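Local coordinates for B-type Cna protein (Enterococcus faecium, PDB 6FWY), which is a cell-wall-anchored surface protein of undetermined function whose thioester domain probably helps the bacterium attach covalently to host targets, at residues 74-86 and 144-156. Numbering follows the deposited sequence.
Sequences GSDEFYRMFKGGF and IYDYAKNGKDTPN
Within the thioester domain, helix 76-84 runs roughly antiparallel (144° between the two short segments) to the last turns of helix 131-150, and Arg80 ties it to the chain that leaves this helix. Arginine suits the place because its flat, many-toothed head can serve several carbonyls at once, here Ala148 O in the last turn of the helix and Asp153 O in the loop that follows. NE and NH2 reach Ala148 O side-on from one face of its plane, NH2 at 2.8 Å, while NH1 gives a straighter bond (158°) to Asp153 O, also 2.8 Å away. A bend at chi3 (-67°) turns the guanidinium into this position, between Asp76 O over one face and Gly151 O over the other. Farther back, Arg80 CD lies over the Tyr147 ring in a CH-pi contact, 4.0 Å from its centroid, with guanidinium and ring nearly perpendicular. Tyr147 OH in turn donates to Asp153 OD2 (2.5 Å), which probably helps to hold the loop in which Asp153 O faces Arg80. Flanking this centre, Lys149 NZ meets the syn side of Glu77 OE2 in a 2.6 Å salt bridge, and Pro155 CD sits over the Tyr79 ring, an aromatic face well matched to a proline's polarised C-H groups. The lack of a side chain lets Gly84 CA come within 3.8 Å of Tyr147 CD2, where a CB would collide with the ring. An arginine that gathers backbone carbonyls from a helix end and the loop after it joins the two helices here, where the helical part of the domain gives way to strand 159-169.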
loop_
_atom_site.group_PDB
_atom_site.type_symbol
_atom_site.label_atom_id
_atom_site.label_comp_id
_atom_site.label_asym_id
_atom_site.label_seq_id
_atom_site.Cartn_x
_atom_site.Cartn_y
_atom_site.Cartn_z
ATOM N N GLY A 74 -0.877 5.406 7.061
ATOM C CA GLY A 74 -1.196 4.258 7.928
ATOM C C GLY A 74 -0.011 3.335 8.119
ATOM O O GLY A 74 0.793 3.142 7.193
ATOM N N SER A 75 0.120 2.759 9.318
ATOM C CA SER A 75 1.231 1.847 9.593
ATOM C C SER A 75 1.110 0.511 8.839
ATOM O O SER A 75 0.077 0.203 8.251
ATOM C CB SER A 75 1.311 1.575 11.087
ATOM O OG SER A 75 0.191 0.832 11.490
ATOM N N ASP A 76 2.167 -0.294 8.887
ATOM C CA ASP A 76 2.127 -1.648 8.354
ATOM C C ASP A 76 1.023 -2.499 8.999
ATOM O O ASP A 76 0.438 -3.370 8.349
ATOM C CB ASP A 76 3.497 -2.321 8.501
ATOM C CG ASP A 76 4.577 -1.687 7.613
ATOM O OD1 ASP A 76 4.228 -0.861 6.707
ATOM O OD2 ASP A 76 5.775 -1.997 7.835
ATOM N N GLU A 77 0.726 -2.242 10.264
ATOM C CA GLU A 77 -0.354 -2.953 10.963
ATOM C C GLU A 77 -1.696 -2.670 10.280
ATOM O O GLU A 77 -2.455 -3.591 10.014
ATOM C CB GLU A 77 -0.411 -2.578 12.459
ATOM C CG GLU A 77 0.868 -2.899 13.236
ATOM C CD GLU A 77 0.743 -2.620 14.736
ATOM O OE1 GLU A 77 0.067 -1.635 15.117
ATOM O OE2 GLU A 77 1.310 -3.399 15.554
ATOM N N PHE A 78 -1.970 -1.401 9.992
ATOM C CA PHE A 78 -3.188 -1.019 9.276
ATOM C C PHE A 78 -3.204 -1.560 7.835
ATOM O O PHE A 78 -4.245 -1.994 7.364
ATOM C CB PHE A 78 -3.417 0.504 9.313
ATOM C CG PHE A 78 -4.061 0.995 10.589
ATOM C CD1 PHE A 78 -5.430 0.843 10.790
ATOM C CD2 PHE A 78 -3.300 1.560 11.605
ATOM C CE1 PHE A 78 -6.030 1.248 11.990
ATOM C CE2 PHE A 78 -3.906 1.968 12.812
ATOM C CZ PHE A 78 -5.268 1.837 12.993
ATOM N N TYR A 79 -2.067 -1.556 7.149
ATOM C CA TYR A 79 -1.969 -2.188 5.825
ATOM C C TYR A 79 -2.444 -3.619 5.898
ATOM O O TYR A 79 -3.310 -4.015 5.142
ATOM C CB TYR A 79 -0.530 -2.145 5.285
ATOM C CG TYR A 79 -0.339 -2.944 4.014
ATOM C CD1 TYR A 79 -0.791 -2.465 2.778
ATOM C CD2 TYR A 79 0.293 -4.187 4.042
ATOM C CE1 TYR A 79 -0.623 -3.211 1.613
ATOM C CE2 TYR A 79 0.469 -4.945 2.902
ATOM C CZ TYR A 79 0.009 -4.455 1.688
ATOM O OH TYR A 79 0.189 -5.191 0.561
ATOM N N ARG A 80 -1.885 -4.378 6.838
ATOM C CA ARG A 80 -2.237 -5.780 6.996
ATOM C C ARG A 80 -3.680 -6.002 7.428
ATOM O O ARG A 80 -4.285 -6.984 7.015
ATOM C CB ARG A 80 -1.266 -6.463 7.959
ATOM C CG ARG A 80 0.095 -6.718 7.332
ATOM C CD ARG A 80 0.941 -7.656 8.167
ATOM N NE ARG A 80 1.326 -7.054 9.444
ATOM C CZ ARG A 80 2.375 -6.257 9.655
ATOM N NH1 ARG A 80 3.224 -5.923 8.672
ATOM N NH2 ARG A 80 2.579 -5.798 10.897
ATOM N N MET A 81 -4.238 -5.095 8.227
ATOM C CA MET A 81 -5.647 -5.194 8.603
ATOM C C MET A 81 -6.520 -5.220 7.346
ATOM O O MET A 81 -7.420 -6.054 7.245
ATOM C CB MET A 81 -6.069 -4.037 9.515
ATOM C CG MET A 81 -7.547 -4.041 9.910
ATOM S SD MET A 81 -8.063 -2.467 10.632
ATOM C CE MET A 81 -8.258 -1.434 9.156
ATOM N N PHE A 82 -6.259 -4.305 6.411
ATOM C CA PHE A 82 -6.978 -4.288 5.146
ATOM C C PHE A 82 -6.732 -5.555 4.328
ATOM O O PHE A 82 -7.670 -6.184 3.906
ATOM C CB PHE A 82 -6.633 -3.045 4.321
ATOM C CG PHE A 82 -7.293 -1.788 4.813
ATOM C CD1 PHE A 82 -8.619 -1.508 4.484
ATOM C CD2 PHE A 82 -6.595 -0.872 5.578
ATOM C CE1 PHE A 82 -9.232 -0.332 4.922
ATOM C CE2 PHE A 82 -7.199 0.291 6.030
ATOM C CZ PHE A 82 -8.517 0.559 5.698
ATOM N N LYS A 83 -5.474 -5.927 4.129
ATOM C CA LYS A 83 -5.111 -7.106 3.307
ATOM C C LYS A 83 -5.652 -8.424 3.866
ATOM O O LYS A 83 -6.063 -9.293 3.105
ATOM C CB LYS A 83 -3.597 -7.201 3.143
ATOM C CG LYS A 83 -3.150 -8.164 2.064
ATOM C CD LYS A 83 -1.656 -8.439 2.079
ATOM C CE LYS A 83 -1.357 -9.623 1.155
ATOM N NZ LYS A 83 0.069 -9.658 0.747
ATOM N N GLY A 84 -5.641 -8.555 5.196
ATOM C CA GLY A 84 -6.097 -9.772 5.880
ATOM C C GLY A 84 -7.500 -9.728 6.458
ATOM O O GLY A 84 -7.937 -10.690 7.061
ATOM N N GLY A 85 -8.199 -8.617 6.257
ATOM C CA GLY A 85 -9.554 -8.411 6.772
ATOM C C GLY A 85 -10.570 -8.207 5.642
ATOM O O GLY A 85 -10.284 -8.454 4.460
ATOM N N PHE A 86 -11.762 -7.764 6.024
ATOM C CA PHE A 86 -12.882 -7.669 5.094
ATOM C C PHE A 86 -12.769 -6.322 4.351
ATOM O O PHE A 86 -12.357 -5.341 4.991
ATOM C CB PHE A 86 -14.203 -7.800 5.859
ATOM C CG PHE A 86 -15.432 -7.581 5.018
ATOM C CD1 PHE A 86 -15.960 -6.302 4.871
ATOM C CD2 PHE A 86 -16.065 -8.642 4.393
ATOM C CE1 PHE A 86 -17.096 -6.086 4.086
ATOM C CE2 PHE A 86 -17.195 -8.428 3.599
ATOM C CZ PHE A 86 -17.723 -7.153 3.456
ATOM N N ILE A 144 -7.605 -11.731 12.180
ATOM C CA ILE A 144 -7.197 -10.469 11.542
ATOM C C ILE A 144 -6.164 -9.743 12.412
ATOM O O ILE A 144 -5.143 -9.268 11.907
ATOM C CB ILE A 144 -8.410 -9.554 11.229
ATOM C CG1 ILE A 144 -9.386 -10.248 10.258
ATOM C CG2 ILE A 144 -7.969 -8.228 10.611
ATOM C CD1 ILE A 144 -10.797 -9.648 10.305
ATOM N N TYR A 145 -6.425 -9.670 13.717
ATOM C CA TYR A 145 -5.541 -8.972 14.652
ATOM C C TYR A 145 -4.152 -9.621 14.693
ATOM O O TYR A 145 -3.139 -8.937 14.578
ATOM C CB TYR A 145 -6.177 -8.950 16.037
ATOM C CG TYR A 145 -5.446 -8.149 17.070
ATOM C CD1 TYR A 145 -5.256 -6.797 16.904
ATOM C CD2 TYR A 145 -4.966 -8.742 18.234
ATOM C CE1 TYR A 145 -4.590 -6.034 17.860
ATOM C CE2 TYR A 145 -4.321 -7.990 19.212
ATOM C CZ TYR A 145 -4.125 -6.633 19.000
ATOM O OH TYR A 145 -3.482 -5.852 19.926
ATOM N N ASP A 146 -4.114 -10.944 14.828
ATOM C CA ASP A 146 -2.854 -11.679 14.812
ATOM C C ASP A 146 -2.027 -11.353 13.558
ATOM O O ASP A 146 -0.833 -11.095 13.650
ATOM C CB ASP A 146 -3.115 -13.182 14.909
ATOM C CG ASP A 146 -1.825 -14.004 15.068
ATOM O OD1 ASP A 146 -0.863 -13.520 15.717
ATOM O OD2 ASP A 146 -1.727 -15.124 14.507
ATOM N N TYR A 147 -2.685 -11.338 12.398
ATOM C CA TYR A 147 -2.021 -11.001 11.150
ATOM C C TYR A 147 -1.538 -9.534 11.140
ATOM O O TYR A 147 -0.403 -9.254 10.770
ATOM C CB TYR A 147 -2.930 -11.303 9.955
ATOM C CG TYR A 147 -2.297 -10.954 8.629
ATOM C CD1 TYR A 147 -1.173 -11.644 8.170
ATOM C CD2 TYR A 147 -2.804 -9.918 7.845
ATOM C CE1 TYR A 147 -0.579 -11.326 6.967
ATOM C CE2 TYR A 147 -2.206 -9.592 6.640
ATOM C CZ TYR A 147 -1.104 -10.298 6.202
ATOM O OH TYR A 147 -0.520 -9.961 5.010
ATOM N N ALA A 148 -2.386 -8.610 11.579
ATOM C CA ALA A 148 -2.021 -7.193 11.652
ATOM C C ALA A 148 -0.816 -6.915 12.565
ATOM O O ALA A 148 0.094 -6.191 12.170
ATOM C CB ALA A 148 -3.212 -6.367 12.076
ATOM N N LYS A 149 -0.812 -7.507 13.754
ATOM C CA LYS A 149 0.292 -7.366 14.708
ATOM C C LYS A 149 1.537 -8.128 14.281
ATOM O O LYS A 149 2.639 -7.591 14.345
ATOM C CB LYS A 149 -0.096 -7.891 16.108
ATOM C CG LYS A 149 -1.304 -7.224 16.789
ATOM C CD LYS A 149 -1.116 -5.731 16.985
ATOM C CE LYS A 149 -0.084 -5.401 18.030
ATOM N NZ LYS A 149 0.284 -3.959 17.908
ATOM N N ASN A 150 1.369 -9.386 13.880
ATOM C CA ASN A 150 2.488 -10.331 13.754
ATOM C C ASN A 150 2.858 -10.750 12.345
ATOM O O ASN A 150 3.886 -11.390 12.168
ATOM C CB ASN A 150 2.207 -11.574 14.617
ATOM C CG ASN A 150 1.963 -11.213 16.082
ATOM O OD1 ASN A 150 2.757 -10.509 16.684
ATOM N ND2 ASN A 150 0.864 -11.688 16.649
ATOM N N GLY A 151 2.047 -10.401 11.348
ATOM C CA GLY A 151 2.338 -10.713 9.933
ATOM C C GLY A 151 3.513 -9.902 9.427
ATOM O O GLY A 151 3.892 -8.903 10.035
ATOM N N LYS A 152 4.094 -10.334 8.309
ATOM C CA LYS A 152 5.315 -9.723 7.767
ATOM C C LYS A 152 5.106 -8.770 6.583
ATOM O O LYS A 152 5.988 -7.956 6.300
ATOM C CB LYS A 152 6.248 -10.852 7.318
ATOM C CG LYS A 152 5.762 -11.432 5.981
ATOM C CD LYS A 152 6.168 -12.875 5.663
ATOM C CE LYS A 152 5.170 -13.508 4.685
ATOM N NZ LYS A 152 5.541 -14.923 4.386
ATOM N N ASP A 153 3.963 -8.873 5.893
ATOM C CA ASP A 153 3.738 -8.144 4.628
ATOM C C ASP A 153 3.560 -6.655 4.868
ATOM O O ASP A 153 2.959 -6.235 5.866
ATOM C CB ASP A 153 2.517 -8.669 3.867
ATOM C CG ASP A 153 2.559 -10.169 3.646
ATOM O OD1 ASP A 153 3.435 -10.644 2.902
ATOM O OD2 ASP A 153 1.697 -10.880 4.233
ATOM N N THR A 154 4.082 -5.871 3.930
ATOM C CA THR A 154 4.078 -4.408 3.982
ATOM C C THR A 154 3.714 -3.901 2.591
ATOM O O THR A 154 3.713 -4.684 1.636
ATOM C CB THR A 154 5.470 -3.845 4.359
ATOM O OG1 THR A 154 6.343 -3.898 3.223
ATOM C CG2 THR A 154 6.115 -4.637 5.544
ATOM N N PRO A 155 3.429 -2.581 2.453
ATOM C CA PRO A 155 3.217 -2.004 1.111
ATOM C C PRO A 155 4.516 -1.639 0.347
ATOM O O PRO A 155 4.459 -0.883 -0.631
ATOM C CB PRO A 155 2.383 -0.753 1.415
ATOM C CG PRO A 155 2.852 -0.335 2.768
ATOM C CD PRO A 155 3.144 -1.596 3.522
ATOM N N ASN A 156 5.655 -2.159 0.781
ATOM C CA ASN A 156 6.948 -1.882 0.185
ATOM C C ASN A 156 6.975 -2.119 -1.345
ATOM O O ASN A 156 6.450 -3.106 -1.840
ATOM C CB ASN A 156 8.042 -2.721 0.874
ATOM C CG ASN A 156 9.424 -2.521 0.260
ATOM O OD1 ASN A 156 10.022 -1.475 0.428
ATOM N ND2 ASN A 156 9.930 -3.529 -0.461
#